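Local structure of minor fimbrium anchoring subunit Mfa2 (5NFI) at residues E141-V146 with T201-E206. The protein tethers the minor (Mfa1) fimbriae of Porphyromonas gingivalis in the outer membrane as their anchoring subunit and regulates fimbrial length. Numbering follows the deposited sequence.
Sequences EYTNRV and TTLKLE
Glu141 OE2 is gripped by two donors. Arg145 NH2 lies 2.8 Å from Glu141 OE2 and uses the syn lone pair of that oxygen, nearly in the guanidinium plane, as part of a salt bridge. Thr143 OG1 bonds to its anti lone pair. The extended Glu141 side chain thus spans the bend at 142-143. Arg145 NH1 also pairs with Asp249, so the guanidinium bridges two carboxylates.

Antiparallel pairing joins the segments through Asn144 and Thr202, a hydrogen-bonded pair. Asn144 N to Thr202 O and Thr202 N to Asn144 O are each 2.9 Å and fairly straight. Arg145 and Thr201 form the next, non-hydrogen-bonded pair. Beyond Thr202 the regular pairing ends, and the Asn144 side chain takes over. Asn144 CG lies beside its own backbone N (chi1 -67°), which turns the amide toward 201-206. Asn144 ND2 reaches Leu203 O at 2.7 Å, with that oxygen in the amide plane but the donor above the carbonyl plane. Leu205 packs against the amide, its CD1 3.4 Å from Asn144 CG.

Lys204 runs obliquely over one face of the Tyr142 ring. Lys204 CD sits almost over the centre, 3.4 Å from the centroid of the Tyr142 ring, a CH-pi contact. The bent chain continues to NZ, which forms a salt bridge with Glu206. Tyr142 OH bonds to Gly174 O.

This buried strand end of the FimB/Mfa2-family fold lies close to the centre of the molecule, where strand 196-202 ends beside strand 133-151. Phe250 of strand 249-258, parallel to 133-151, touches Asn144, Val146 and Leu205, and Tyr184 of strand 182-190 packs on Thr202 and Leu203.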
loop_
_atom_site.group_PDB
_atom_site.type_symbol
_atom_site.label_atom_id
_atom_site.label_comp_id
_atom_site.label_asym_id
_atom_site.label_seq_id
_atom_site.Cartn_x
_atom_site.Cartn_y
_atom_site.Cartn_z
ATOM N N GLU A 141 -5.517 -1.685 4.258
ATOM C CA GLU A 141 -5.009 -0.494 3.588
ATOM C C GLU A 141 -3.568 -0.701 3.164
ATOM O O GLU A 141 -2.756 -1.183 3.949
ATOM C CB GLU A 141 -5.117 0.744 4.479
ATOM C CG GLU A 141 -4.712 1.995 3.728
ATOM C CD GLU A 141 -4.758 3.244 4.571
ATOM O OE1 GLU A 141 -5.193 3.138 5.748
ATOM O OE2 GLU A 141 -4.371 4.322 4.044
ATOM N N TYR A 142 -3.276 -0.323 1.918
ATOM C CA TYR A 142 -1.965 -0.486 1.301
ATOM C C TYR A 142 -1.197 0.836 1.229
ATOM O O TYR A 142 0.028 0.828 1.149
ATOM C CB TYR A 142 -2.097 -1.037 -0.117
ATOM C CG TYR A 142 -2.072 -2.541 -0.244
ATOM C CD1 TYR A 142 -2.366 -3.368 0.837
ATOM C CD2 TYR A 142 -1.742 -3.139 -1.455
ATOM C CE1 TYR A 142 -2.331 -4.740 0.709
ATOM C CE2 TYR A 142 -1.704 -4.500 -1.589
ATOM C CZ TYR A 142 -1.997 -5.297 -0.510
ATOM O OH TYR A 142 -1.954 -6.666 -0.663
ATOM N N THR A 143 -1.923 1.960 1.202
ATOM C CA THR A 143 -1.287 3.264 1.325
ATOM C C THR A 143 -0.687 3.451 2.730
ATOM O O THR A 143 -1.191 2.922 3.741
ATOM C CB THR A 143 -2.248 4.432 1.054
ATOM O OG1 THR A 143 -3.571 4.061 1.447
ATOM C CG2 THR A 143 -2.227 4.859 -0.411
ATOM N N ASN A 144 0.408 4.196 2.777
ATOM C CA ASN A 144 1.081 4.516 4.023
ATOM C C ASN A 144 1.433 5.965 3.982
ATOM O O ASN A 144 1.907 6.452 2.971
ATOM C CB ASN A 144 2.333 3.681 4.213
ATOM C CG ASN A 144 2.026 2.237 4.420
ATOM O OD1 ASN A 144 1.624 1.834 5.508
ATOM N ND2 ASN A 144 2.249 1.431 3.387
ATOM N N ARG A 145 1.180 6.647 5.083
ATOM C CA ARG A 145 1.523 8.046 5.228
ATOM C C ARG A 145 2.759 8.115 6.095
ATOM O O ARG A 145 2.761 7.644 7.231
ATOM C CB ARG A 145 0.361 8.839 5.835
ATOM C CG ARG A 145 -0.851 8.923 4.920
ATOM C CD ARG A 145 -2.116 9.166 5.712
ATOM N NE ARG A 145 -2.475 8.002 6.519
ATOM C CZ ARG A 145 -3.131 6.935 6.057
ATOM N NH1 ARG A 145 -3.402 5.916 6.870
ATOM N NH2 ARG A 145 -3.516 6.881 4.785
ATOM N N VAL A 146 3.822 8.675 5.541
ATOM C CA VAL A 146 5.112 8.670 6.201
ATOM C C VAL A 146 5.651 10.084 6.350
ATOM O O VAL A 146 5.966 10.742 5.358
ATOM C CB VAL A 146 6.146 7.816 5.429
ATOM C CG1 VAL A 146 7.389 7.623 6.270
ATOM C CG2 VAL A 146 5.563 6.465 5.042
ATOM N N THR A 201 3.124 10.079 0.715
ATOM C CA THR A 201 2.145 9.026 0.693
ATOM C C THR A 201 2.646 7.971 -0.274
ATOM O O THR A 201 2.776 8.215 -1.481
ATOM C CB THR A 201 0.744 9.509 0.280
ATOM O OG1 THR A 201 0.323 10.560 1.151
ATOM C CG2 THR A 201 -0.235 8.362 0.391
ATOM N N THR A 202 2.948 6.797 0.253
ATOM C CA THR A 202 3.461 5.753 -0.597
ATOM C C THR A 202 2.494 4.578 -0.556
ATOM O O THR A 202 1.506 4.611 0.167
ATOM C CB THR A 202 4.874 5.322 -0.166
ATOM O OG1 THR A 202 5.356 4.299 -1.045
ATOM C CG2 THR A 202 4.862 4.793 1.247
ATOM N N LEU A 203 2.763 3.539 -1.325
ATOM C CA LEU A 203 1.878 2.401 -1.280
ATOM C C LEU A 203 2.457 1.406 -0.284
ATOM O O LEU A 203 2.888 1.812 0.797
ATOM C CB LEU A 203 1.672 1.803 -2.672
ATOM C CG LEU A 203 0.995 2.805 -3.619
ATOM C CD1 LEU A 203 0.892 2.259 -5.018
ATOM C CD2 LEU A 203 -0.388 3.188 -3.097
ATOM N N LYS A 204 2.440 0.118 -0.621
ATOM C CA LYS A 204 2.687 -0.937 0.364
ATOM C C LYS A 204 4.134 -0.962 0.860
ATOM O O LYS A 204 5.084 -0.843 0.082
ATOM C CB LYS A 204 2.307 -2.304 -0.221
ATOM C CG LYS A 204 2.397 -3.470 0.752
ATOM C CD LYS A 204 1.032 -4.069 1.010
ATOM C CE LYS A 204 1.066 -5.590 1.011
ATOM N NZ LYS A 204 1.904 -6.148 2.125
ATOM N N LEU A 205 4.282 -1.109 2.171
ATOM C CA LEU A 205 5.592 -1.218 2.779
ATOM C C LEU A 205 5.846 -2.632 3.238
ATOM O O LEU A 205 5.376 -3.048 4.284
ATOM C CB LEU A 205 5.719 -0.265 3.961
ATOM C CG LEU A 205 5.453 1.185 3.593
ATOM C CD1 LEU A 205 5.435 2.026 4.839
ATOM C CD2 LEU A 205 6.497 1.661 2.617
ATOM N N GLU A 206 6.609 -3.379 2.464
ATOM C CA GLU A 206 6.950 -4.703 2.911
ATOM C C GLU A 206 8.335 -5.062 2.432
ATOM O O GLU A 206 8.865 -4.460 1.518
ATOM C CB GLU A 206 5.930 -5.726 2.416
ATOM C CG GLU A 206 6.079 -6.088 0.952
ATOM C CD GLU A 206 4.942 -6.952 0.451
ATOM O OE1 GLU A 206 5.172 -7.767 -0.469
ATOM O OE2 GLU A 206 3.817 -6.813 0.970
#